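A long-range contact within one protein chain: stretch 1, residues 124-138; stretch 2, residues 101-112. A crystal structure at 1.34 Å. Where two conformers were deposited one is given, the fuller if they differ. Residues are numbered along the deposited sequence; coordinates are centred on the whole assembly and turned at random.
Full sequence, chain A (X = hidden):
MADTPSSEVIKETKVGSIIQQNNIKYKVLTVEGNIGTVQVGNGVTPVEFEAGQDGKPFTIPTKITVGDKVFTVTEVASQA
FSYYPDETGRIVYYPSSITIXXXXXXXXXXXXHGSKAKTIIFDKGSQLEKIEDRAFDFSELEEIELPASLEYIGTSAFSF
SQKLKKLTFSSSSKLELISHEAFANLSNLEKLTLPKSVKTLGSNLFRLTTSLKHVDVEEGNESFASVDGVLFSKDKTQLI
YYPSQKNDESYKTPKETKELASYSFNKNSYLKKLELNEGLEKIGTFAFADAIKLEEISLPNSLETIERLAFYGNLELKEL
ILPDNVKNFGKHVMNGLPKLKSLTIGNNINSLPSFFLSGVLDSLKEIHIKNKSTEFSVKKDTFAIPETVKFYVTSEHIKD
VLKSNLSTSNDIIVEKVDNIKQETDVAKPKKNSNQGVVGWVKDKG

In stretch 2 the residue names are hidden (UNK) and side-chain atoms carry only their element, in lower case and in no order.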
# COMPACT_ATOMS: atom_id res chain seq x y z
N LYS A 124 -9.73 -14.51 25.97
CA LYS A 124 -10.42 -15.59 25.30
C LYS A 124 -11.88 -15.19 24.95
O LYS A 124 -12.50 -14.42 25.68
CB LYS A 124 -10.41 -16.84 26.21
CG LYS A 124 -10.58 -18.17 25.47
CD LYS A 124 -10.51 -19.35 26.44
CE LYS A 124 -10.70 -20.69 25.76
NZ LYS A 124 -12.13 -20.93 25.39
N GLY A 125 -12.39 -15.69 23.82
CA GLY A 125 -13.75 -15.43 23.38
C GLY A 125 -14.00 -14.02 22.89
O GLY A 125 -15.12 -13.51 23.02
N SER A 126 -12.98 -13.39 22.27
CA SER A 126 -13.17 -12.03 21.74
C SER A 126 -14.41 -11.93 20.84
O SER A 126 -14.71 -12.82 20.02
CB SER A 126 -11.94 -11.58 20.97
OG SER A 126 -12.18 -10.31 20.38
N GLN A 127 -15.11 -10.82 20.96
CA GLN A 127 -16.25 -10.50 20.14
C GLN A 127 -15.88 -9.43 19.09
O GLN A 127 -16.77 -8.93 18.41
CB GLN A 127 -17.39 -9.98 21.02
CG GLN A 127 -17.84 -11.04 22.04
CD GLN A 127 -18.77 -10.45 23.06
OE1 GLN A 127 -18.61 -10.64 24.27
NE2 GLN A 127 -19.75 -9.72 22.59
N LEU A 128 -14.58 -9.12 18.96
CA LEU A 128 -14.13 -8.06 18.05
C LEU A 128 -14.52 -8.37 16.60
O LEU A 128 -14.03 -9.36 16.06
CB LEU A 128 -12.63 -7.83 18.17
CG LEU A 128 -12.08 -6.72 17.27
CD1 LEU A 128 -12.59 -5.33 17.72
CD2 LEU A 128 -10.59 -6.77 17.22
N GLU A 129 -15.36 -7.54 15.99
CA GLU A 129 -15.82 -7.76 14.62
C GLU A 129 -15.16 -6.79 13.63
O GLU A 129 -14.95 -7.19 12.46
CB GLU A 129 -17.35 -7.59 14.59
CG GLU A 129 -18.01 -7.79 13.23
CD GLU A 129 -19.50 -7.58 13.26
OE1 GLU A 129 -20.21 -8.43 13.84
OE2 GLU A 129 -19.96 -6.53 12.75
N LYS A 130 -14.90 -5.54 14.06
CA LYS A 130 -14.38 -4.53 13.13
C LYS A 130 -13.25 -3.73 13.78
O LYS A 130 -13.40 -3.29 14.92
CB LYS A 130 -15.49 -3.51 12.75
CG LYS A 130 -16.71 -4.08 11.99
CD LYS A 130 -17.72 -2.95 11.64
CE LYS A 130 -18.91 -3.48 10.87
NZ LYS A 130 -19.86 -2.38 10.52
N ILE A 131 -12.16 -3.54 13.04
CA ILE A 131 -11.08 -2.63 13.38
C ILE A 131 -11.23 -1.54 12.31
O ILE A 131 -11.00 -1.82 11.12
CB ILE A 131 -9.69 -3.30 13.33
CG1 ILE A 131 -9.54 -4.36 14.43
CG2 ILE A 131 -8.57 -2.23 13.46
CD1 ILE A 131 -8.25 -5.20 14.28
N GLU A 132 -11.62 -0.33 12.72
CA GLU A 132 -11.85 0.74 11.77
C GLU A 132 -10.58 1.45 11.35
O GLU A 132 -9.47 1.09 11.78
CB GLU A 132 -12.93 1.70 12.30
CG GLU A 132 -14.34 1.10 12.17
CD GLU A 132 -14.83 0.95 10.73
OE1 GLU A 132 -14.26 1.62 9.84
OE2 GLU A 132 -15.83 0.22 10.53
N ASP A 133 -10.72 2.41 10.43
CA ASP A 133 -9.61 3.07 9.78
C ASP A 133 -8.55 3.56 10.71
O ASP A 133 -8.86 4.17 11.73
CB ASP A 133 -10.09 4.23 8.92
CG ASP A 133 -11.12 3.87 7.86
OD1 ASP A 133 -11.37 2.65 7.66
OD2 ASP A 133 -11.54 4.76 7.12
N ARG A 134 -7.29 3.30 10.36
CA ARG A 134 -6.15 3.85 11.11
C ARG A 134 -6.17 3.52 12.60
O ARG A 134 -5.60 4.27 13.41
CB ARG A 134 -6.02 5.37 10.85
CG ARG A 134 -5.69 5.65 9.40
CD ARG A 134 -5.46 7.12 9.09
NE ARG A 134 -5.01 7.31 7.70
CZ ARG A 134 -3.74 7.20 7.31
NH1 ARG A 134 -2.77 6.93 8.19
NH2 ARG A 134 -3.42 7.36 6.02
N ALA A 135 -6.80 2.40 12.98
CA ALA A 135 -6.85 2.08 14.41
C ALA A 135 -5.49 1.97 15.06
O ALA A 135 -5.35 2.36 16.23
CB ALA A 135 -7.64 0.82 14.63
N PHE A 136 -4.48 1.48 14.33
CA PHE A 136 -3.14 1.27 14.86
C PHE A 136 -2.12 1.94 13.96
O PHE A 136 -0.97 1.49 13.93
CB PHE A 136 -2.84 -0.24 14.98
CG PHE A 136 -3.72 -0.98 15.96
CD1 PHE A 136 -3.37 -1.04 17.31
CD2 PHE A 136 -4.92 -1.56 15.56
CE1 PHE A 136 -4.16 -1.73 18.22
CE2 PHE A 136 -5.73 -2.24 16.48
CZ PHE A 136 -5.35 -2.29 17.81
N ASP A 137 -2.48 3.05 13.27
CA ASP A 137 -1.47 3.64 12.42
C ASP A 137 -0.35 4.27 13.26
O ASP A 137 -0.59 4.77 14.36
CB ASP A 137 -2.04 4.59 11.36
CG ASP A 137 -2.62 5.89 11.86
OD1 ASP A 137 -3.01 5.95 13.04
OD2 ASP A 137 -2.69 6.84 11.05
N PHE A 138 0.88 4.20 12.76
CA PHE A 138 2.07 4.75 13.44
C PHE A 138 2.30 4.09 14.80
O PHE A 138 3.01 4.64 15.65
CB PHE A 138 1.98 6.29 13.56
CG PHE A 138 1.92 6.97 12.21
CD1 PHE A 138 3.09 7.25 11.51
CD2 PHE A 138 0.70 7.30 11.62
CE1 PHE A 138 3.04 7.88 10.26
CE2 PHE A 138 0.66 7.94 10.38
CZ PHE A 138 1.82 8.20 9.70
N UNK A 101 -10.78 -6.84 26.51
CA UNK A 101 -11.73 -7.84 27.02
C UNK A 101 -12.63 -8.35 25.91
O UNK A 101 -12.76 -7.68 24.88
c UNK A 101 -11.09 -5.48 27.00
c UNK A 101 -12.47 -5.62 27.59
c UNK A 101 -12.52 -7.06 28.09
N UNK A 102 -13.29 -9.51 26.13
CA UNK A 102 -14.15 -10.10 25.12
C UNK A 102 -15.31 -9.21 24.68
O UNK A 102 -15.73 -9.30 23.54
c UNK A 102 -14.65 -11.48 25.55
o UNK A 102 -15.42 -11.39 26.74
N UNK A 103 -15.81 -8.33 25.57
CA UNK A 103 -16.93 -7.45 25.26
C UNK A 103 -16.68 -6.45 24.11
O UNK A 103 -17.64 -5.92 23.56
o UNK A 103 -16.37 -5.85 27.04
c UNK A 103 -17.38 -6.70 26.52
N UNK A 104 -15.40 -6.14 23.81
CA UNK A 104 -15.15 -5.16 22.72
C UNK A 104 -15.54 -5.74 21.36
O UNK A 104 -14.94 -6.73 20.92
c UNK A 104 -13.29 -4.04 24.08
c UNK A 104 -13.69 -4.68 22.73
c UNK A 104 -13.39 -3.73 21.52
c UNK A 104 -14.09 -2.72 24.49
N UNK A 105 -16.52 -5.14 20.70
CA UNK A 105 -16.97 -5.56 19.38
C UNK A 105 -16.40 -4.68 18.26
O UNK A 105 -16.37 -5.11 17.11
c UNK A 105 -20.49 -6.67 18.21
c UNK A 105 -18.50 -5.55 19.30
c UNK A 105 -19.01 -6.35 18.10
c UNK A 105 -21.00 -7.36 16.97
n UNK A 105 -22.33 -7.99 17.18
N UNK A 106 -16.02 -3.43 18.56
CA UNK A 106 -15.50 -2.53 17.54
C UNK A 106 -14.41 -1.68 18.10
O UNK A 106 -14.53 -1.19 19.23
c UNK A 106 -16.64 -1.63 17.01
c UNK A 106 -17.37 -0.32 14.96
c UNK A 106 -16.22 -0.71 15.88
n UNK A 106 -19.27 1.24 14.60
c UNK A 106 -18.32 0.65 15.60
N UNK A 107 -13.37 -1.45 17.32
CA UNK A 107 -12.32 -0.48 17.59
C UNK A 107 -12.56 0.62 16.57
O UNK A 107 -12.46 0.38 15.35
c UNK A 107 -9.88 0.10 17.60
c UNK A 107 -10.68 -2.08 18.67
c UNK A 107 -9.42 -3.00 18.50
c UNK A 107 -10.90 -1.06 17.52
N UNK A 108 -12.99 1.78 17.03
CA UNK A 108 -13.27 2.92 16.16
C UNK A 108 -12.00 3.48 15.51
O UNK A 108 -10.88 3.13 15.90
c UNK A 108 -16.07 4.60 18.30
c UNK A 108 -13.99 4.02 16.95
n UNK A 108 -15.58 5.82 18.30
o UNK A 108 -17.02 4.24 19.05
c UNK A 108 -15.40 3.61 17.37
N UNK A 109 -12.19 4.37 14.53
CA UNK A 109 -11.04 4.94 13.80
C UNK A 109 -10.05 5.56 14.77
O UNK A 109 -10.45 6.24 15.72
c UNK A 109 -13.52 9.18 12.69
n UNK A 109 -13.75 10.23 11.66
c UNK A 109 -12.83 7.97 12.11
c UNK A 109 -12.34 7.09 13.26
c UNK A 109 -11.47 5.98 12.75
N UNK A 110 -8.76 5.29 14.56
CA UNK A 110 -7.70 5.87 15.40
C UNK A 110 -7.86 5.52 16.88
O UNK A 110 -7.31 6.22 17.74
c UNK A 110 -6.01 9.23 12.25
n UNK A 110 -5.50 10.62 12.02
c UNK A 110 -7.08 7.70 13.78
c UNK A 110 -6.77 9.14 13.55
c UNK A 110 -7.62 7.40 15.18
N UNK A 111 -8.51 4.38 17.19
CA UNK A 111 -8.65 4.01 18.61
C UNK A 111 -7.32 3.83 19.32
O UNK A 111 -7.24 4.08 20.53
N UNK A 112 -6.27 3.39 18.60
CA UNK A 112 -4.93 3.14 19.15
C UNK A 112 -3.88 3.84 18.30
O UNK A 112 -2.75 3.37 18.19
c UNK A 112 -7.56 -0.37 20.66
c UNK A 112 -5.84 -0.22 22.32
c UNK A 112 -7.09 -0.65 21.93
c UNK A 112 -6.78 0.41 19.80
c UNK A 112 -5.52 0.85 20.18
c UNK A 112 -4.65 1.63 19.22
c UNK A 112 -5.05 0.52 21.44
O HOH W 1 -12.76 -8.21 22.03
O HOH W 2 -20.37 -0.70 12.88
O HOH W 3 -18.10 0.49 11.96
O HOH W 4 -2.88 9.47 11.51

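Position 101 has three side-chain carbons closing a ring onto its own backbone N, and they point away from stretch 1: Pro-101. It opens a type I turn. Position 102 carries one carbon and one oxygen; its CB lies 3.3 Å from Gly-125 O, and its backbone O accepts from Gln-127 N at 3.1 Å. This is Ser-102. Position 103 repeats the carbon and oxygen, aimed away and bonded elsewhere in the structure: Ser-103.

Position 104 has four carbons forked at the first, one arm two carbons long, so it is Ile-104; its CG2 sits 4.2 Å from Leu-128 CD1. At position 105 four carbons in a row end in nitrogen, the mark of Lys-105. Its NZ makes a long salt bridge to Glu-129 OE1 at 4.0 Å, while its backbone O receives Glu-129 N at 2.9 Å and, weakly, Lys-130 N at 3.4 Å.

Position 106 shows the same chain, Lys-106, on the sheet face of Lys-130. Two like charges share this face, and water 2 accepts from both, 2.8 Å from Lys-106 NZ and 2.9 Å from Lys-130 NZ; water 3 links Lys-106 to Glu-132.

Position 107 is again four carbons forked at the first, with one longer arm, and lies on the other face with Ile-131. Ile-107 reaches Leu-128, Ile-131, Ala-135 and Phe-136; its CG2 is 3.8 Å from Ala-135 CB.

Position 108 has three carbons, the third bearing oxygen and nitrogen, directed away: Gln-108, first residue of a type II turn. Positions 109 and 110 each run four carbons to nitrogen. They are Lys-109, whose CA approaches Asp-133 O at 3.1 Å, and Lys-110, whose N donates to the same oxygen at 3.0 Å and whose NZ meets Asp-137 through water 4.

Position 111 has no side-chain atom; a CB here would stand 2.9 Å from Ile-107 CG2, a clash that Gly-111 avoids. Position 112 has one carbon and a six-carbon ring: Phe-112, nearly parallel to the Phe-136 ring at 11° but slid apart, with CG 3.5 Å from Phe-136 CE1.

The rule is backbone first. A short parallel ladder has Ile-107 N donating to Lys-130 O at 3.0 Å and Ile-107 O accepting from Glu-132 N at 2.9 Å. Matching type II turns follow, and Phe-112 N closes on Ala-135 O at 2.7 Å. Apolar side chains pack around Ile-107, while the lysines on the sheet's other face work through water.

Stretch 2 (101-112) PSSIKKIQKKGF
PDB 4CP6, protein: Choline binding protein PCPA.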